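Local structure of FAD-linked sulfhydryl oxidase ERV1 (Arabidopsis thaliana, 2HJ3) at residues A[8-13]-A[51-56]; A[26-31]-A[69-74]; A[80-85]-A[97-102]. The protein catalyses the FAD-dependent oxidation of thiols to disulfides with molecular oxygen, supporting import and folding of small cysteine-containing proteins in the mitochondrial intermembrane space. One frame throughout, in Å; residues are numbered along the deposited sequence.

Contact 1 of 3, residues A[8-13]-A[51-56]; sequences VTKEDL and YPCREC. With FAD (flavin-adenine dinucleotide), chain K.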
# COMPACT_ATOMS: atom_id res chain seq x y z
N VAL A 8 -0.31 16.29 -2.62
CA VAL A 8 0.12 15.17 -1.78
C VAL A 8 1.48 15.42 -1.12
O VAL A 8 2.53 15.25 -1.73
CB VAL A 8 0.19 13.86 -2.61
CG1 VAL A 8 0.88 12.76 -1.81
CG2 VAL A 8 -1.22 13.41 -2.98
N THR A 9 1.44 15.83 0.15
CA THR A 9 2.65 16.09 0.91
C THR A 9 3.07 14.82 1.63
O THR A 9 2.38 13.81 1.59
CB THR A 9 2.42 17.20 1.97
OG1 THR A 9 1.40 16.78 2.89
CG2 THR A 9 1.98 18.49 1.30
N LYS A 10 4.22 14.88 2.30
CA LYS A 10 4.74 13.76 3.06
C LYS A 10 3.66 13.28 4.03
O LYS A 10 3.52 12.08 4.28
CB LYS A 10 5.98 14.20 3.83
CG LYS A 10 6.50 13.19 4.82
CD LYS A 10 7.43 13.84 5.85
CE LYS A 10 8.68 14.42 5.20
NZ LYS A 10 9.65 14.94 6.22
N GLU A 11 2.91 14.23 4.58
CA GLU A 11 1.85 13.90 5.53
C GLU A 11 0.65 13.22 4.90
O GLU A 11 0.09 12.29 5.48
CB GLU A 11 1.40 15.15 6.29
CG GLU A 11 2.46 15.80 7.18
CD GLU A 11 3.52 16.56 6.39
OE1 GLU A 11 3.14 17.26 5.43
OE2 GLU A 11 4.71 16.47 6.74
N ASP A 12 0.23 13.68 3.72
CA ASP A 12 -0.91 13.08 3.04
C ASP A 12 -0.59 11.63 2.67
O ASP A 12 -1.45 10.75 2.77
CB ASP A 12 -1.27 13.86 1.76
CG ASP A 12 -1.85 15.24 2.05
OD1 ASP A 12 -2.88 15.32 2.75
OD2 ASP A 12 -1.27 16.23 1.57
N LEU A 13 0.65 11.40 2.24
CA LEU A 13 1.09 10.06 1.86
C LEU A 13 1.02 9.16 3.09
O LEU A 13 0.42 8.09 3.06
CB LEU A 13 2.52 10.10 1.32
CG LEU A 13 3.09 8.78 0.78
CD1 LEU A 13 2.33 8.40 -0.47
CD2 LEU A 13 4.57 8.91 0.48
N TYR A 51 8.70 2.90 -0.43
CA TYR A 51 7.91 4.01 0.10
C TYR A 51 8.39 5.34 -0.48
O TYR A 51 9.56 5.70 -0.33
CB TYR A 51 7.97 4.03 1.62
CG TYR A 51 6.95 4.97 2.23
CD1 TYR A 51 5.59 4.74 2.07
CD2 TYR A 51 7.35 6.10 2.94
CE1 TYR A 51 4.64 5.62 2.60
CE2 TYR A 51 6.42 6.99 3.47
CZ TYR A 51 5.06 6.74 3.30
OH TYR A 51 4.14 7.62 3.81
N PRO A 52 7.50 6.08 -1.17
CA PRO A 52 7.71 7.38 -1.83
C PRO A 52 8.25 8.58 -1.05
O PRO A 52 8.11 9.70 -1.52
CB PRO A 52 6.35 7.68 -2.45
CG PRO A 52 5.79 6.33 -2.71
CD PRO A 52 6.13 5.59 -1.44
N CYS A 53 8.81 8.37 0.13
CA CYS A 53 9.42 9.47 0.89
C CYS A 53 10.76 8.92 1.33
O CYS A 53 10.84 8.05 2.20
CB CYS A 53 8.57 9.92 2.11
SG CYS A 53 9.61 10.58 3.47
N ARG A 54 11.82 9.42 0.70
CA ARG A 54 13.20 9.01 0.96
C ARG A 54 13.55 8.65 2.41
O ARG A 54 13.75 7.47 2.73
CB ARG A 54 14.15 10.10 0.46
CG ARG A 54 13.97 10.43 -1.02
CD ARG A 54 14.53 11.81 -1.37
NE ARG A 54 14.30 12.15 -2.78
CZ ARG A 54 14.48 13.37 -3.29
NH1 ARG A 54 14.87 14.37 -2.52
NH2 ARG A 54 14.25 13.58 -4.58
N GLU A 55 13.64 9.65 3.29
CA GLU A 55 13.98 9.41 4.69
C GLU A 55 13.02 8.43 5.37
O GLU A 55 13.45 7.54 6.10
CB GLU A 55 13.97 10.73 5.46
CG GLU A 55 12.62 11.41 5.45
CD GLU A 55 12.46 12.45 6.54
OE1 GLU A 55 13.28 13.40 6.58
OE2 GLU A 55 11.53 12.31 7.36
N CYS A 56 11.73 8.61 5.13
CA CYS A 56 10.72 7.75 5.72
C CYS A 56 11.00 6.28 5.41
O CYS A 56 10.83 5.41 6.26
CB CYS A 56 9.33 8.09 5.18
SG CYS A 56 8.79 9.83 5.17
PA FAD K . -0.47 9.38 11.25
O1A FAD K . 0.77 9.02 12.00
O2A FAD K . -0.52 9.62 9.77
O5B FAD K . -1.90 8.82 11.48
C5B FAD K . -2.95 7.99 11.01
C4B FAD K . -4.00 8.26 12.06
O4B FAD K . -4.11 6.85 12.41
C3B FAD K . -4.06 9.04 13.41
O3B FAD K . -4.59 10.36 13.28
C2B FAD K . -4.74 8.10 14.31
O2B FAD K . -6.13 8.06 14.21
C1B FAD K . -4.13 6.78 13.84
N9A FAD K . -2.98 6.19 14.45
C8A FAD K . -1.84 6.73 15.10
N7A FAD K . -0.95 5.94 15.62
C5A FAD K . -1.46 4.68 15.33
C6A FAD K . -1.08 3.36 15.62
N6A FAD K . 0.02 3.17 16.39
N1A FAD K . -1.90 2.33 15.17
C2A FAD K . -3.07 2.48 14.52
N3A FAD K . -3.42 3.81 14.20
C4A FAD K . -2.58 4.87 14.66
N1 FAD K . 7.28 10.99 8.31
C2 FAD K . 8.45 11.66 8.61
O2 FAD K . 8.51 12.90 8.73
N3 FAD K . 9.50 10.77 8.79
C4 FAD K . 9.40 9.36 8.69
O4 FAD K . 10.54 8.80 8.78
C4X FAD K . 8.19 8.75 8.40
N5 FAD K . 8.00 7.35 8.15
C5X FAD K . 6.82 6.71 7.70
C6 FAD K . 6.80 5.33 7.40
C7 FAD K . 5.60 4.75 6.90
C7M FAD K . 5.66 3.26 6.53
C8 FAD K . 4.41 5.52 6.73
C8M FAD K . 3.02 5.09 6.30
C9 FAD K . 4.47 6.89 7.02
C9A FAD K . 5.63 7.57 7.46
N10 FAD K . 5.92 8.98 7.84
C10 FAD K . 7.08 9.63 8.19
C1' FAD K . 4.78 9.83 7.98
C2' FAD K . 4.09 9.94 9.30
O2' FAD K . 4.24 8.69 10.05
C3' FAD K . 2.75 10.60 9.27
O3' FAD K . 1.85 9.77 8.56
C4' FAD K . 2.44 12.09 9.13
O4' FAD K . 3.40 12.85 9.91
C5' FAD K . 1.13 12.56 9.59
O5' FAD K . 0.82 12.37 10.98
P FAD K . -0.66 12.37 11.49
O1P FAD K . -0.29 13.01 12.75
O2P FAD K . -1.69 12.91 10.58
O3P FAD K . -0.88 10.80 11.83
O HOH W 1 5.24 9.94 4.56

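Contact 2 of 3, residues A[26-31]-A[69-74]; sequences AQYPEK and AQAGSQ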
# COMPACT_ATOMS: atom_id res chain seq x y z
N ALA A 26 -6.39 -5.11 9.94
CA ALA A 26 -7.67 -5.33 10.60
C ALA A 26 -8.43 -6.48 9.93
O ALA A 26 -9.25 -7.14 10.57
CB ALA A 26 -8.51 -4.06 10.57
N GLN A 27 -8.14 -6.71 8.65
CA GLN A 27 -8.77 -7.78 7.86
C GLN A 27 -7.92 -9.06 7.83
O GLN A 27 -8.41 -10.11 7.42
CB GLN A 27 -8.98 -7.31 6.42
CG GLN A 27 -9.75 -6.02 6.28
CD GLN A 27 -11.19 -6.15 6.71
OE1 GLN A 27 -11.98 -6.84 6.07
NE2 GLN A 27 -11.53 -5.50 7.82
N TYR A 28 -6.66 -8.97 8.23
CA TYR A 28 -5.78 -10.14 8.23
C TYR A 28 -6.48 -11.30 8.95
O TYR A 28 -7.08 -11.11 10.00
CB TYR A 28 -4.46 -9.80 8.93
CG TYR A 28 -3.33 -10.77 8.61
CD1 TYR A 28 -2.80 -10.85 7.32
CD2 TYR A 28 -2.78 -11.59 9.60
CE1 TYR A 28 -1.75 -11.73 7.02
CE2 TYR A 28 -1.74 -12.47 9.31
CZ TYR A 28 -1.23 -12.53 8.03
OH TYR A 28 -0.17 -13.39 7.75
N PRO A 29 -6.41 -12.51 8.38
CA PRO A 29 -7.07 -13.64 9.03
C PRO A 29 -6.49 -14.11 10.37
O PRO A 29 -5.30 -13.94 10.66
CB PRO A 29 -7.03 -14.73 7.96
CG PRO A 29 -5.78 -14.41 7.21
CD PRO A 29 -5.82 -12.90 7.09
N GLU A 30 -7.36 -14.69 11.19
CA GLU A 30 -6.97 -15.21 12.49
C GLU A 30 -5.95 -16.31 12.26
O GLU A 30 -4.90 -16.34 12.88
CB GLU A 30 -8.20 -15.74 13.23
CG GLU A 30 -7.92 -16.48 14.53
CD GLU A 30 -7.26 -15.62 15.60
OE1 GLU A 30 -7.12 -14.38 15.38
OE2 GLU A 30 -6.89 -16.17 16.66
N LYS A 31 -6.28 -17.21 11.34
CA LYS A 31 -5.41 -18.32 10.97
C LYS A 31 -5.08 -18.12 9.49
O LYS A 31 -5.74 -18.68 8.62
CB LYS A 31 -6.14 -19.66 11.16
CG LYS A 31 -6.62 -19.90 12.59
CD LYS A 31 -7.40 -21.21 12.72
CE LYS A 31 -7.95 -21.39 14.13
NZ LYS A 31 -8.77 -22.63 14.30
N ALA A 69 8.34 -8.20 10.81
CA ALA A 69 6.88 -8.31 10.83
C ALA A 69 6.39 -9.59 11.51
O ALA A 69 6.88 -10.67 11.22
CB ALA A 69 6.33 -8.23 9.40
N GLN A 70 5.41 -9.45 12.40
CA GLN A 70 4.81 -10.59 13.09
C GLN A 70 3.52 -10.87 12.34
O GLN A 70 2.50 -10.22 12.59
CB GLN A 70 4.48 -10.24 14.55
CG GLN A 70 5.64 -9.78 15.42
CD GLN A 70 6.33 -10.93 16.12
OE1 GLN A 70 5.68 -11.78 16.72
NE2 GLN A 70 7.65 -10.96 16.06
N ALA A 71 3.55 -11.84 11.44
CA ALA A 71 2.38 -12.17 10.63
C ALA A 71 1.71 -13.48 10.99
O ALA A 71 0.92 -14.02 10.21
CB ALA A 71 2.76 -12.17 9.16
N GLY A 72 2.01 -13.99 12.18
CA GLY A 72 1.44 -15.26 12.60
C GLY A 72 -0.07 -15.26 12.70
O GLY A 72 -0.69 -16.32 12.59
N SER A 73 -0.66 -14.09 12.92
CA SER A 73 -2.12 -13.98 13.04
C SER A 73 -2.56 -12.52 13.03
O SER A 73 -1.73 -11.61 13.04
CB SER A 73 -2.60 -14.65 14.33
OG SER A 73 -2.05 -14.01 15.47
N GLN A 74 -3.87 -12.32 13.02
CA GLN A 74 -4.45 -10.98 12.99
C GLN A 74 -3.98 -10.13 14.17
O GLN A 74 -3.64 -8.95 14.00
CB GLN A 74 -5.98 -11.07 12.99
CG GLN A 74 -6.73 -9.77 12.67
CD GLN A 74 -6.77 -8.78 13.84
OE1 GLN A 74 -6.96 -9.17 14.99
NE2 GLN A 74 -6.62 -7.51 13.53
O HOH W 2 -5.14 -13.30 16.31

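Contact 3 of 3, residues A[80-85]-A[97-102]; sequences WLCHVH and FPCERV. With FAD (flavin-adenine dinucleotide), chain K; SO4 (sulfate ion), chain F.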
# COMPACT_ATOMS: atom_id res chain seq x y z
N TRP A 80 1.91 -5.48 15.87
CA TRP A 80 3.19 -5.16 15.27
C TRP A 80 3.13 -3.86 14.47
O TRP A 80 3.97 -2.98 14.62
CB TRP A 80 3.65 -6.30 14.35
CG TRP A 80 4.92 -5.98 13.64
CD1 TRP A 80 6.19 -6.03 14.15
CD2 TRP A 80 5.05 -5.46 12.31
NE1 TRP A 80 7.10 -5.57 13.22
CE2 TRP A 80 6.42 -5.21 12.09
CE3 TRP A 80 4.13 -5.17 11.30
CZ2 TRP A 80 6.90 -4.69 10.88
CZ3 TRP A 80 4.61 -4.65 10.10
CH2 TRP A 80 5.98 -4.42 9.90
N LEU A 81 2.11 -3.74 13.61
CA LEU A 81 1.96 -2.55 12.78
C LEU A 81 1.75 -1.30 13.63
O LEU A 81 2.17 -0.21 13.26
CB LEU A 81 0.79 -2.74 11.81
CG LEU A 81 0.73 -1.82 10.59
CD1 LEU A 81 2.05 -1.86 9.83
CD2 LEU A 81 -0.41 -2.26 9.70
N CYS A 82 1.10 -1.47 14.78
CA CYS A 82 0.85 -0.36 15.69
C CYS A 82 2.15 0.06 16.37
O CYS A 82 2.40 1.25 16.58
CB CYS A 82 -0.19 -0.75 16.73
SG CYS A 82 -0.46 0.46 18.07
N HIS A 83 2.99 -0.92 16.71
CA HIS A 83 4.26 -0.63 17.37
C HIS A 83 5.18 0.07 16.39
O HIS A 83 5.91 1.00 16.76
CB HIS A 83 4.94 -1.91 17.88
CG HIS A 83 4.17 -2.60 18.97
ND1 HIS A 83 3.86 -1.98 20.16
CD2 HIS A 83 3.59 -3.82 19.01
CE1 HIS A 83 3.11 -2.79 20.89
NE2 HIS A 83 2.93 -3.91 20.21
N VAL A 84 5.14 -0.37 15.15
CA VAL A 84 5.96 0.24 14.12
C VAL A 84 5.52 1.68 13.95
O VAL A 84 6.34 2.59 13.97
CB VAL A 84 5.83 -0.53 12.79
CG1 VAL A 84 6.29 0.35 11.62
CG2 VAL A 84 6.67 -1.80 12.87
N HIS A 85 4.22 1.89 13.83
CA HIS A 85 3.70 3.24 13.67
C HIS A 85 4.10 4.11 14.87
O HIS A 85 4.38 5.30 14.72
CB HIS A 85 2.17 3.20 13.53
CG HIS A 85 1.57 4.48 13.03
ND1 HIS A 85 0.24 4.58 12.68
CD2 HIS A 85 2.12 5.70 12.82
CE1 HIS A 85 -0.00 5.81 12.26
NE2 HIS A 85 1.12 6.51 12.34
N PHE A 97 0.06 5.81 20.34
CA PHE A 97 -1.22 5.11 20.41
C PHE A 97 -1.16 3.82 21.22
O PHE A 97 -0.22 3.05 21.09
CB PHE A 97 -1.67 4.82 18.97
CG PHE A 97 -3.06 4.25 18.85
CD1 PHE A 97 -4.15 5.08 18.63
CD2 PHE A 97 -3.27 2.87 18.92
CE1 PHE A 97 -5.43 4.54 18.48
CE2 PHE A 97 -4.55 2.33 18.78
CZ PHE A 97 -5.63 3.16 18.56
N PRO A 98 -2.17 3.57 22.08
CA PRO A 98 -2.21 2.35 22.90
C PRO A 98 -2.63 1.19 22.01
O PRO A 98 -3.80 1.07 21.63
CB PRO A 98 -3.25 2.67 23.97
CG PRO A 98 -4.19 3.61 23.25
CD PRO A 98 -3.25 4.50 22.48
N CYS A 99 -1.67 0.33 21.68
CA CYS A 99 -1.93 -0.78 20.78
C CYS A 99 -2.95 -1.82 21.20
O CYS A 99 -3.12 -2.83 20.52
CB CYS A 99 -0.62 -1.47 20.42
SG CYS A 99 0.57 -0.34 19.63
N GLU A 100 -3.63 -1.58 22.31
CA GLU A 100 -4.64 -2.53 22.77
C GLU A 100 -5.96 -2.09 22.18
O GLU A 100 -6.94 -2.84 22.20
CB GLU A 100 -4.74 -2.51 24.28
CG GLU A 100 -3.48 -2.94 24.98
CD GLU A 100 -3.37 -2.34 26.36
OE1 GLU A 100 -4.30 -2.53 27.18
OE2 GLU A 100 -2.36 -1.65 26.61
N ARG A 101 -5.97 -0.88 21.66
CA ARG A 101 -7.16 -0.30 21.06
C ARG A 101 -7.11 -0.30 19.53
O ARG A 101 -8.04 0.22 18.91
CB ARG A 101 -7.34 1.15 21.52
CG ARG A 101 -7.65 1.37 23.00
CD ARG A 101 -7.66 2.87 23.30
NE ARG A 101 -8.02 3.20 24.68
CZ ARG A 101 -7.88 4.41 25.22
NH1 ARG A 101 -7.39 5.42 24.51
NH2 ARG A 101 -8.25 4.62 26.48
N VAL A 102 -6.06 -0.85 18.92
CA VAL A 102 -6.01 -0.83 17.45
C VAL A 102 -7.28 -1.36 16.84
O VAL A 102 -7.82 -0.75 15.92
CB VAL A 102 -4.83 -1.65 16.84
CG1 VAL A 102 -3.69 -0.72 16.50
CG2 VAL A 102 -4.40 -2.74 17.79
PA FAD K . -0.47 9.38 11.25
O1A FAD K . 0.77 9.02 12.00
O2A FAD K . -0.52 9.62 9.77
O5B FAD K . -1.90 8.82 11.48
C5B FAD K . -2.95 7.99 11.01
C4B FAD K . -4.00 8.26 12.06
O4B FAD K . -4.11 6.85 12.41
C3B FAD K . -4.06 9.04 13.41
O3B FAD K . -4.59 10.36 13.28
C2B FAD K . -4.74 8.10 14.31
O2B FAD K . -6.13 8.06 14.21
C1B FAD K . -4.13 6.78 13.84
N9A FAD K . -2.98 6.19 14.45
C8A FAD K . -1.84 6.73 15.10
N7A FAD K . -0.95 5.94 15.62
C5A FAD K . -1.46 4.68 15.33
C6A FAD K . -1.08 3.36 15.62
N6A FAD K . 0.02 3.17 16.39
N1A FAD K . -1.90 2.33 15.17
C2A FAD K . -3.07 2.48 14.52
N3A FAD K . -3.42 3.81 14.20
C4A FAD K . -2.58 4.87 14.66
N1 FAD K . 7.28 10.99 8.31
C2 FAD K . 8.45 11.66 8.61
O2 FAD K . 8.51 12.90 8.73
N3 FAD K . 9.50 10.77 8.79
C4 FAD K . 9.40 9.36 8.69
O4 FAD K . 10.54 8.80 8.78
C4X FAD K . 8.19 8.75 8.40
N5 FAD K . 8.00 7.35 8.15
C5X FAD K . 6.82 6.71 7.70
C6 FAD K . 6.80 5.33 7.40
C7 FAD K . 5.60 4.75 6.90
C7M FAD K . 5.66 3.26 6.53
C8 FAD K . 4.41 5.52 6.73
C8M FAD K . 3.02 5.09 6.30
C9 FAD K . 4.47 6.89 7.02
C9A FAD K . 5.63 7.57 7.46
N10 FAD K . 5.92 8.98 7.84
C10 FAD K . 7.08 9.63 8.19
C1' FAD K . 4.78 9.83 7.98
C2' FAD K . 4.09 9.94 9.30
O2' FAD K . 4.24 8.69 10.05
C3' FAD K . 2.75 10.60 9.27
O3' FAD K . 1.85 9.77 8.56
C4' FAD K . 2.44 12.09 9.13
O4' FAD K . 3.40 12.85 9.91
C5' FAD K . 1.13 12.56 9.59
O5' FAD K . 0.82 12.37 10.98
P FAD K . -0.66 12.37 11.49
O1P FAD K . -0.29 13.01 12.75
O2P FAD K . -1.69 12.91 10.58
O3P FAD K . -0.88 10.80 11.83
S SO4 F . 4.76 1.21 21.81
O1 SO4 F . 5.78 0.25 22.28
O2 SO4 F . 5.34 2.57 21.79
O3 SO4 F . 4.33 0.84 20.45
O4 SO4 F . 3.60 1.19 22.72

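Contact 1 of 3, residues A[8-13]-A[51-56]
Leu13 and Tyr51 reach for each other tip to tip where the first turn of helix 10-27 faces the residues leading into helix 54-66. Leu13 holds CG anti to the backbone N (chi1 -176°), which turns the branch point toward the phenol, and CD2 comes to 3.6 Å from Tyr51 CZ. Leu13 CD2 also makes an off-centre CH-pi contact with the ring, 30° off its normal, and packs on Pro52 CB at 3.6 Å. Flavin atom C7 of FAD lies over one face of the tyrosine ring, displaced toward the rim. At the ring edge and in its plane, a water sits 2.7 Å from Tyr51 OH and donates to Lys10 O, tying the phenol to the helix start. Across the second subunit's boundary, Leu13 and Pro52 meet Thr23 and Leu24 of that subunit, respectively.

The polar half of the contact gathers at the flavin's pyrimidine end. The Lys10 and Glu55 side chains cross at about a right angle, and the lysine chain bends at chi3 (-63°). Lys10 NZ forms a stretched salt bridge with Glu55 OE2 at 3.4 Å and a weak hydrogen bond to FAD O2, also 3.4 Å long. Glu55 OE2 in turn lies 2.9 Å from FAD N3. Nearer the backbone, Lys10 CG passes the sulfurs of the redox-active Cys53-Cys56 disulfide, the CXXC pair of the ERV/ALR family.

Cys56 is the flavin-proximal member, its SG 3.5 Å from FAD C4X. That geometry is consistent with electrons passing from the reduced cysteine pair to the flavin at this atom, while the nearby Lys10 ammonium would probably favour negative charge developing around N1 and O2 of the reduced ring.

Contact 2 of 3, residues A[26-31]-A[69-74]
Tyr28 has CG anti to the backbone N (chi1 -162°), and from there the ring extends to the loop that precedes helix 74-91, its hydroxyl meeting Ala71. Gln74 has CG in the same anti arrangement, but the chain bends at chi2 (-77°), which sets CD; the amide beyond it lies near Ala26. Tyr28 OH donates to Ala71 O over 2.8 Å, approaching in the carbonyl plane on a lone pair with a C=O...donor angle of 136°. The methyl of Ala71 also touches this hydroxyl, CB being 3.5 Å from Tyr28 OH. Loop backbone runs past the ring's edge: Tyr28 CD2 is 3.6 Å from Ser73 C, and both Ser73 C and Gln74 N lie near the ring plane.

The contact closes one end of the four-helix bundle, joining the loop after helix 10-27 to the entrance of helix 74-91, with Ser73 at the N-cap position of the latter. Tyr28 also packs on Lys37 and Val40 of helix 34-50, and its ring meets that of Phe77 with the planes steeply inclined.

Beyond the ring, main-chain oxygens of residues 26-31 lie against aliphatic parts of residues 69-74. Tyr28 O sits 3.0 Å from Gln74 CG, a tight approach, while Glu30 O lies 3.2 Å from Ser73 CB. The amide end of Gln74 passes Ala26, with NE2 3.8 Å from Ala26 CA. There it is held by Ala25, whose carbonyl oxygen accepts a hydrogen bond from NE2, with Asp103 OD1 as a second, weak acceptor. At the end of helix 10-27, Gln27 packs against Pro52 of the second subunit.

Contact 3 of 3, residues A[80-85]-A[97-102]
Cys82 and Cys99 are joined by a disulfide, SG to SG 2.0 Å with chi3 -87°, that pins the loop after helix 74-91 back onto that helix. In this ERV/ALR four-helix bundle the bond lies at the adenine end of the FAD pocket and is distinct from the redox-active cysteine pair. Apolar groups pack against Cys82. Val102 CG1 rests 3.5 Å from Cys82 CB, and Cys82 SG approaches Phe97 CD2 obliquely at 3.8 Å. On the other cysteine, Cys99 SG lies over the face of the His83 ring, 4.0 Å from its centroid. A type I turn from Pro98 to Arg101 brings the loop round between Phe97 and Val102.

The adenine fills the next layer, with Phe97 and His85 on opposite faces. Phe97 turns a ring face to FAD C4A. His85 takes the other side, FAD N7A lying 3.4 Å above the imidazole plane, offset toward the rim. The amino group N6A donates a weak hydrogen bond to Cys82 O over 3.1 Å. His85 also bonds the pyrophosphate, NE2 to FAD O1A at 2.6 Å with an N-H...O angle of 155°. An alanine at His85 would probably leave O1A without this donor and the adenine with one face less well covered.

Second-shell residues set these groups. His85 ND1 is hydrogen-bonded to His22 NE2 and its ring stacks on Trp18, fixing the imidazole's rotation, while Phe97 N is bonded to Asn86 OD1. Farther out, a sulfate ion, probably from the crystallisation liquor, is also bound by Arg90 and Asn86; its O3 accepts a hydrogen bond of 2.9 Å from His83 ND1.

Contacts 1 and 2 share helix 10-27 and lie on opposite sides of the chain's centre, their centres 26 Å apart. Their segments alternate along the sequence, so the bundle is joined near both ends of that helix. Contact 3 follows both in sequence and connects helix 74-91 with the loop after it. It touches contact 2, where Trp80 packs on Ala69 and Gln70, with centres 14 Å apart. Contacts 1 and 3 do not touch; their centres are 20 Å apart, yet FAD spans them, its flavin at contact 1 and its adenine at contact 3. One cofactor thus links the redox-active disulfide with the structurally separate Cys82-Cys99 site.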